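Local coordinates for xylose isomerase domain protein (Alicyclobacillus acidocaldarius subsp. acidocaldarius, PDB 3U0H) that probably acts as an isomerase, its substrate not established, and has a xylose isomerase-like TIM-barrel fold, at residues V35-H38 with W39-E43; L83-L86 with P87-R91; A160-K163 with T164-A168. One frame throughout, in Å; residues are numbered along the deposited sequence.

Contact 1. Residues V35-H38 with W39-E43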
loop_
_atom_site.group_PDB
_atom_site.type_symbol
_atom_site.label_atom_id
_atom_site.label_comp_id
_atom_site.label_asym_id
_atom_site.label_seq_id
_atom_site.Cartn_x
_atom_site.Cartn_y
_atom_site.Cartn_z
ATOM N N VAL A 35 -18.419 -12.096 -24.238
ATOM C CA VAL A 35 -17.883 -11.671 -25.520
ATOM C C VAL A 35 -16.419 -11.349 -25.278
ATOM O O VAL A 35 -16.119 -10.552 -24.420
ATOM C CB VAL A 35 -18.583 -10.422 -26.038
ATOM C CG1 VAL A 35 -17.971 -9.984 -27.384
ATOM C CG2 VAL A 35 -20.092 -10.680 -26.185
ATOM N N PRO A 36 -15.497 -11.986 -26.032
ATOM C CA PRO A 36 -14.101 -11.582 -25.944
ATOM C C PRO A 36 -13.865 -10.089 -26.341
ATOM O O PRO A 36 -14.552 -9.520 -27.225
ATOM C CB PRO A 36 -13.382 -12.559 -26.905
ATOM C CG PRO A 36 -14.327 -13.668 -27.215
ATOM C CD PRO A 36 -15.708 -13.212 -26.837
ATOM N N PHE A 37 -12.898 -9.450 -25.696
ATOM C CA PHE A 37 -12.706 -8.004 -25.846
ATOM C C PHE A 37 -12.325 -7.567 -27.294
ATOM O O PHE A 37 -12.754 -6.480 -27.765
ATOM C CB PHE A 37 -11.644 -7.471 -24.839
ATOM C CG PHE A 37 -11.382 -5.969 -24.988
ATOM C CD1 PHE A 37 -12.330 -5.054 -24.569
ATOM C CD2 PHE A 37 -10.261 -5.504 -25.647
ATOM C CE1 PHE A 37 -12.142 -3.719 -24.740
ATOM C CE2 PHE A 37 -10.056 -4.141 -25.823
ATOM C CZ PHE A 37 -10.994 -3.248 -25.357
ATOM N N HIS A 38 -11.493 -8.370 -27.973
ATOM C CA HIS A 38 -11.154 -8.127 -29.394
ATOM C C HIS A 38 -12.388 -7.976 -30.214
ATOM O O HIS A 38 -12.392 -7.174 -31.168
ATOM C CB HIS A 38 -10.283 -9.242 -29.994
ATOM C CG HIS A 38 -8.804 -9.069 -29.751
ATOM N ND1 HIS A 38 -8.244 -7.883 -29.314
ATOM C CD2 HIS A 38 -7.731 -9.961 -29.938
ATOM C CE1 HIS A 38 -6.890 -8.031 -29.227
ATOM N NE2 HIS A 38 -6.579 -9.302 -29.620
ATOM N N TRP A 39 -13.470 -8.669 -29.868
ATOM C CA TRP A 39 -14.662 -8.489 -30.676
ATOM C C TRP A 39 -15.207 -7.118 -30.466
ATOM O O TRP A 39 -15.531 -6.398 -31.415
ATOM C CB TRP A 39 -15.735 -9.448 -30.297
ATOM C CG TRP A 39 -15.493 -10.905 -30.510
ATOM C CD1 TRP A 39 -14.299 -11.675 -30.298
ATOM C CD2 TRP A 39 -16.526 -11.867 -30.930
ATOM N NE1 TRP A 39 -14.531 -13.009 -30.551
ATOM C CE2 TRP A 39 -15.878 -13.191 -30.946
ATOM C CE3 TRP A 39 -17.854 -11.760 -31.276
ATOM C CZ2 TRP A 39 -16.584 -14.328 -31.290
ATOM C CZ3 TRP A 39 -18.553 -12.912 -31.646
ATOM C CH2 TRP A 39 -17.936 -14.161 -31.645
ATOM N N LEU A 40 -15.292 -6.727 -29.202
ATOM C CA LEU A 40 -15.831 -5.424 -28.866
ATOM C C LEU A 40 -14.928 -4.279 -29.378
ATOM O O LEU A 40 -15.418 -3.250 -29.825
ATOM C CB LEU A 40 -16.016 -5.326 -27.351
ATOM C CG LEU A 40 -16.891 -6.366 -26.642
ATOM C CD1 LEU A 40 -16.772 -6.205 -25.142
ATOM C CD2 LEU A 40 -18.335 -6.265 -27.125
ATOM N N GLU A 41 -13.614 -4.462 -29.265
ATOM C CA GLU A 41 -12.608 -3.516 -29.760
ATOM C C GLU A 41 -12.676 -3.279 -31.272
ATOM O O GLU A 41 -12.512 -2.144 -31.722
ATOM C CB GLU A 41 -11.228 -4.053 -29.455
ATOM C CG GLU A 41 -10.133 -3.029 -29.619
ATOM C CD GLU A 41 -8.793 -3.573 -29.172
ATOM O OE1 GLU A 41 -8.315 -4.618 -29.711
ATOM O OE2 GLU A 41 -8.199 -2.940 -28.275
ATOM N N ALA A 42 -12.881 -4.358 -32.043
ATOM C CA ALA A 42 -13.052 -4.302 -33.516
ATOM C C ALA A 42 -14.226 -3.412 -33.861
ATOM O O ALA A 42 -14.110 -2.532 -34.693
ATOM C CB ALA A 42 -13.276 -5.701 -34.096
ATOM N N GLU A 43 -15.342 -3.596 -33.162
ATOM C CA GLU A 43 -16.495 -2.681 -33.301
ATOM C C GLU A 43 -16.216 -1.247 -32.805
ATOM O O GLU A 43 -16.487 -0.278 -33.521
ATOM C CB GLU A 43 -17.705 -3.214 -32.564
ATOM C CG GLU A 43 -18.984 -2.518 -32.959
ATOM C CD GLU A 43 -19.558 -3.014 -34.291
ATOM O OE1 GLU A 43 -19.291 -4.178 -34.704
ATOM O OE2 GLU A 43 -20.291 -2.221 -34.908
#

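Contact 2. Residues L83-L86 with P87-R91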
loop_
_atom_site.group_PDB
_atom_site.type_symbol
_atom_site.label_atom_id
_atom_site.label_comp_id
_atom_site.label_asym_id
_atom_site.label_seq_id
_atom_site.Cartn_x
_atom_site.Cartn_y
_atom_site.Cartn_z
ATOM N N LEU A 83 -0.561 -2.431 -20.076
ATOM C CA LEU A 83 -1.110 -2.159 -18.746
ATOM C C LEU A 83 -1.646 -0.728 -18.653
ATOM O O LEU A 83 -2.659 -0.454 -18.003
ATOM C CB LEU A 83 -0.070 -2.432 -17.665
ATOM C CG LEU A 83 -0.520 -2.191 -16.231
ATOM C CD1 LEU A 83 -1.511 -3.268 -15.811
ATOM C CD2 LEU A 83 0.726 -2.149 -15.322
ATOM N N SER A 84 -1.024 0.172 -19.375
ATOM C CA SER A 84 -1.486 1.554 -19.395
ATOM C C SER A 84 -2.762 1.743 -20.104
ATOM O O SER A 84 -3.488 2.702 -19.861
ATOM C CB SER A 84 -0.465 2.431 -20.074
ATOM O OG SER A 84 0.440 2.799 -19.054
ATOM N N LEU A 85 -3.011 0.856 -21.035
ATOM C CA LEU A 85 -4.195 0.900 -21.815
ATOM C C LEU A 85 -5.325 0.150 -21.120
ATOM O O LEU A 85 -6.465 0.239 -21.578
ATOM C CB LEU A 85 -3.897 0.309 -23.195
ATOM C CG LEU A 85 -2.916 1.012 -24.144
ATOM C CD1 LEU A 85 -2.630 0.180 -25.423
ATOM C CD2 LEU A 85 -3.415 2.439 -24.501
ATOM N N LEU A 86 -5.054 -0.580 -20.019
ATOM C CA LEU A 86 -6.096 -1.444 -19.441
ATOM C C LEU A 86 -7.288 -0.700 -18.818
ATOM O O LEU A 86 -8.441 -1.081 -19.006
ATOM C CB LEU A 86 -5.479 -2.424 -18.447
ATOM C CG LEU A 86 -6.399 -3.154 -17.472
ATOM C CD1 LEU A 86 -7.365 -4.027 -18.274
ATOM C CD2 LEU A 86 -5.621 -3.957 -16.451
ATOM N N PRO A 87 -7.026 0.388 -18.106
ATOM C CA PRO A 87 -8.147 1.131 -17.495
ATOM C C PRO A 87 -9.291 1.579 -18.424
ATOM O O PRO A 87 -10.492 1.321 -18.128
ATOM C CB PRO A 87 -7.441 2.307 -16.876
ATOM C CG PRO A 87 -6.124 1.742 -16.449
ATOM C CD PRO A 87 -5.727 0.860 -17.615
ATOM N N ASP A 88 -8.963 2.228 -19.542
ATOM C CA ASP A 88 -10.004 2.612 -20.518
ATOM C C ASP A 88 -10.726 1.420 -21.128
ATOM O O ASP A 88 -11.935 1.461 -21.298
ATOM C CB ASP A 88 -9.458 3.555 -21.605
ATOM C CG ASP A 88 -9.126 4.988 -21.052
ATOM O OD1 ASP A 88 -9.586 5.343 -19.918
ATOM O OD2 ASP A 88 -8.415 5.766 -21.754
ATOM N N ARG A 89 -10.004 0.349 -21.416
ATOM C CA ARG A 89 -10.636 -0.902 -21.865
ATOM C C ARG A 89 -11.505 -1.475 -20.742
ATOM O O ARG A 89 -12.649 -1.893 -20.984
ATOM C CB ARG A 89 -9.614 -1.952 -22.321
ATOM C CG ARG A 89 -8.783 -1.488 -23.485
ATOM C CD ARG A 89 -7.674 -2.477 -23.883
ATOM N NE ARG A 89 -6.966 -1.938 -25.018
ATOM C CZ ARG A 89 -5.723 -2.227 -25.391
ATOM N NH1 ARG A 89 -5.247 -1.646 -26.470
ATOM N NH2 ARG A 89 -4.957 -3.077 -24.719
ATOM N N ALA A 90 -11.008 -1.459 -19.519
ATOM C CA ALA A 90 -11.893 -1.902 -18.438
ATOM C C ALA A 90 -13.115 -0.981 -18.241
ATOM O O ALA A 90 -14.200 -1.483 -17.910
ATOM C CB ALA A 90 -11.157 -2.111 -17.148
ATOM N N ARG A 91 -12.983 0.343 -18.423
ATOM C CA ARG A 91 -14.135 1.210 -18.167
ATOM C C ARG A 91 -15.217 0.955 -19.239
ATOM O O ARG A 91 -16.392 0.955 -18.944
ATOM C CB ARG A 91 -13.759 2.677 -18.214
ATOM C CG ARG A 91 -12.851 3.225 -17.118
ATOM C CD ARG A 91 -12.400 4.675 -17.392
ATOM N NE ARG A 91 -11.597 5.144 -16.277
ATOM C CZ ARG A 91 -10.275 5.259 -16.255
ATOM N NH1 ARG A 91 -9.519 5.050 -17.330
ATOM N NH2 ARG A 91 -9.682 5.640 -15.152
HETATM O O HOH W 1 -6.198 3.230 -20.205
#

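Contact 3. Residues A160-K163 with T164-A168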
loop_
_atom_site.group_PDB
_atom_site.type_symbol
_atom_site.label_atom_id
_atom_site.label_comp_id
_atom_site.label_asym_id
_atom_site.label_seq_id
_atom_site.Cartn_x
_atom_site.Cartn_y
_atom_site.Cartn_z
ATOM N N ALA A 160 -6.552 -24.960 -4.231
ATOM C CA ALA A 160 -5.593 -24.890 -3.068
ATOM C C ALA A 160 -4.283 -24.229 -3.504
ATOM O O ALA A 160 -3.754 -23.358 -2.838
ATOM C CB ALA A 160 -5.315 -26.293 -2.424
ATOM N N ASP A 161 -3.775 -24.631 -4.655
ATOM C CA ASP A 161 -2.584 -23.983 -5.224
ATOM C C ASP A 161 -2.828 -22.485 -5.470
ATOM O O ASP A 161 -2.002 -21.636 -5.099
ATOM C CB ASP A 161 -2.186 -24.601 -6.567
ATOM C CG ASP A 161 -1.619 -26.008 -6.458
ATOM O OD1 ASP A 161 -1.467 -26.528 -5.343
ATOM O OD2 ASP A 161 -1.382 -26.596 -7.544
ATOM N N LEU A 162 -3.936 -22.188 -6.147
ATOM C CA LEU A 162 -4.282 -20.810 -6.440
ATOM C C LEU A 162 -4.340 -19.950 -5.177
ATOM O O LEU A 162 -3.904 -18.790 -5.211
ATOM C CB LEU A 162 -5.612 -20.704 -7.179
ATOM C CG LEU A 162 -6.074 -19.264 -7.542
ATOM C CD1 LEU A 162 -5.041 -18.523 -8.366
ATOM C CD2 LEU A 162 -7.436 -19.283 -8.290
ATOM N N LYS A 163 -4.896 -20.493 -4.085
ATOM C CA LYS A 163 -4.969 -19.725 -2.855
ATOM C C LYS A 163 -3.597 -19.384 -2.290
ATOM O O LYS A 163 -3.443 -18.304 -1.712
ATOM C CB LYS A 163 -5.692 -20.475 -1.785
ATOM C CG LYS A 163 -7.189 -20.502 -1.887
ATOM C CD LYS A 163 -7.667 -21.472 -0.792
ATOM C CE LYS A 163 -9.062 -21.180 -0.289
ATOM N NZ LYS A 163 -9.592 -22.296 0.566
ATOM N N THR A 164 -2.605 -20.264 -2.418
ATOM C CA THR A 164 -1.256 -19.871 -1.973
ATOM C C THR A 164 -0.729 -18.786 -2.922
ATOM O O THR A 164 -0.048 -17.859 -2.501
ATOM C CB THR A 164 -0.279 -21.034 -1.899
ATOM O OG1 THR A 164 -0.044 -21.514 -3.247
ATOM C CG2 THR A 164 -0.879 -22.186 -1.015
ATOM N N PHE A 165 -1.120 -18.821 -4.180
ATOM C CA PHE A 165 -0.562 -17.863 -5.171
ATOM C C PHE A 165 -1.103 -16.460 -4.924
ATOM O O PHE A 165 -0.349 -15.499 -5.064
ATOM C CB PHE A 165 -0.792 -18.360 -6.587
ATOM C CG PHE A 165 -0.175 -17.503 -7.674
ATOM C CD1 PHE A 165 1.163 -17.147 -7.637
ATOM C CD2 PHE A 165 -0.929 -17.111 -8.758
ATOM C CE1 PHE A 165 1.720 -16.391 -8.632
ATOM C CE2 PHE A 165 -0.363 -16.321 -9.749
ATOM C CZ PHE A 165 0.964 -15.971 -9.688
ATOM N N TRP A 166 -2.357 -16.345 -4.451
ATOM C CA TRP A 166 -2.874 -15.079 -3.895
ATOM C C TRP A 166 -1.957 -14.378 -2.930
ATOM O O TRP A 166 -1.885 -13.191 -2.888
ATOM C CB TRP A 166 -4.245 -15.263 -3.218
ATOM C CG TRP A 166 -5.340 -15.727 -4.152
ATOM C CD1 TRP A 166 -5.372 -15.630 -5.546
ATOM C CD2 TRP A 166 -6.627 -16.296 -3.775
ATOM N NE1 TRP A 166 -6.537 -16.109 -6.045
ATOM C CE2 TRP A 166 -7.314 -16.602 -5.027
ATOM C CE3 TRP A 166 -7.212 -16.671 -2.565
ATOM C CZ2 TRP A 166 -8.579 -17.186 -5.054
ATOM C CZ3 TRP A 166 -8.486 -17.264 -2.609
ATOM C CH2 TRP A 166 -9.159 -17.504 -3.833
ATOM N N GLU A 167 -1.251 -15.094 -2.120
ATOM C CA GLU A 167 -0.342 -14.468 -1.165
ATOM C C GLU A 167 0.833 -13.813 -1.890
ATOM O O GLU A 167 1.292 -12.790 -1.498
ATOM C CB GLU A 167 0.203 -15.537 -0.207
ATOM C CG GLU A 167 -0.845 -16.249 0.664
ATOM C CD GLU A 167 -0.241 -17.327 1.602
ATOM O OE1 GLU A 167 0.920 -17.172 2.089
ATOM O OE2 GLU A 167 -0.945 -18.348 1.850
ATOM N N ALA A 168 1.317 -14.431 -2.967
ATOM C CA ALA A 168 2.474 -13.877 -3.709
ATOM C C ALA A 168 2.054 -12.536 -4.304
ATOM O O ALA A 168 2.768 -11.542 -4.216
ATOM C CB ALA A 168 2.942 -14.860 -4.803
#

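Contact 1. Residues V35-H38 with W39-E43
Pro36 and Trp39 meet where helix 37-47 of the TIM barrel begins, Pro36 standing at its N-cap position just after strand 32-33. The Pro36 ring lies over one face of the indole in a CH-pi contact: Pro36 CD sits 4.0 Å from the centroid of the Trp39 five-membered ring, 12° off its normal, and Pro36 CG comes to 3.4 Å from Trp39 NE1. Trp39 CG is anti to its own carbonyl carbon (chi1 -65°), which swings the indole back along the chain, one face against the proline. Trp39 N also bonds to Pro36 O. The tight, buried part gathers round Val35, whose CG1 touches both Trp39 CB and Leu40 CD2 at 3.7 Å; Leu18 of helix 18-27 and Leu63 of strand 62-67 pack against it. The Trp39 ring also meets that of Tyr21 and packs on Leu18. An alanine here would probably strip the Pro36 ring of its aromatic partner and open a gap beside Leu18 and Tyr21. The looser side holds His38, exposed, with Glu41 next to it. Phe37 is buried, its ring packed on Leu66 and Pro69, yet one edge reaches the Glu41 carboxylate, with Phe37 CE2 3.3 Å from Glu41 OE2 and the two planes 68° apart. The other carboxylate oxygen, Glu41 OE1, takes a weak, bent hydrogen bond of 3.3 Å from His38 ND1, near the plane of the imidazole.

Contact 2. Residues L83-L86 with P87-R91
Leu86 O accepts the N-H of Ala90 in a short, nearly straight hydrogen bond of 2.6 Å, the first turn of helix 86-95, while Leu86 N bonds back to Leu83 O across the bend from helix 76-84. Pro87 N has no hydrogen to give, and in the first turn of a helix none is needed, which makes this a common place for proline; here it marks the junction of the two helices. Pro87 CD rests 3.4 Å from Leu83 O, and the ring lies against Leu86 CB, as is usual before a proline. One residue further along, a water bridges the bend, donating to Ser84 O and accepting from Asp88 N at 3.0 Å. Arg89 reaches back over the exposed Leu85. Its chain is extended from CG to NE, with CG anti to the carbonyl carbon (chi1 -61°), and this lays the guanidinium flat across the leucine: Leu85 CB lies 3.8 Å from the guanidinium plane, over its centre, and Leu85 CD1 is 3.4 Å from Arg89 NH1. The aliphatic part of Arg89 passes Leu85 O, and at the far end Arg89 NH2 is held by a salt bridge to Glu82. Asp88 OD1 takes a salt bridge from Arg91 NH1 at 2.6 Å, on the anti side and tilted out of the carboxylate plane; Arg91 NH2 has a second mate in Glu199 of a second subunit, which ties this helix turn into the assembly. Leu86 CD1 faces Ala90 CB loosely. Leu83 and Leu86 pack on Val127, Pro87 on Glu130 and Ala90 on Leu131, all along helix 113-131 of the same chain, while Leu86 and Arg89 also meet Pro69 in the loop after strand 62-67.

Contact 3. Residues A160-K163 with T164-A168
Helix 159-169, one of the outer helices of the TIM barrel, leads into strand 174-179, and near its start Asp161 O meets the hydroxyl of Thr164. Thr164 OG1 sits between the backbone N and the carbonyl carbon (chi1 67°), turned back along the helix, and donates to Asp161 O at 2.7 Å. That oxygen also accepts Phe165 N at 3.1 Å. One residue on, Trp166 N bonds to Leu162 O, and the indole lies against the same stretch of chain: Leu162 O stands 3.5 Å above its plane, and Lys163 CA makes a CH-pi contact over the same face, 4.2 Å from the centroid of the six-membered ring. Lys163 CG adds to this, 3.6 Å from Trp166 CZ3, and Leu162 CG comes to 3.5 Å from Trp166 NE1. On the buried side Leu162 CD1 meets the edge of the Phe165 ring, which packs further on Ile117, Leu120 and Ile124 of helix 113-131, while Trp166 rests on Val174 and Ala176. Asp161 and Glu167 form salt bridges with Arg115 and Arg122 of a third subunit, and Asp161 OD2 also accepts Gln157 N of its own chain. Two donors, Thr164 OG1 and Phe165 N, thus share Asp161 O, and the hydroxyl bond probably fixes the rotation of the threonine.

In the fold
All three contacts are local turns on the outer helical layer of one eight-stranded TIM barrel, met in chain order as 35-43, 83-91 and 160-168. Contacts 1 and 2 are neighbours, with centres 14 Å apart: Phe37 CZ packs 3.4 Å from Arg89 CG, and a long, weak ion pair links Glu41 with Arg89, joining helix 37-47 to helix 86-95. Contact 3 is about 31 Å from contact 1 and 25 Å from contact 2 between centres, and lies across the chain's centre from contact 1. Helix 113-131 receives side chains from contacts 2 and 3, which also reach two different neighbouring subunits, so the barrel's outer layer serves the tetrameric assembly too.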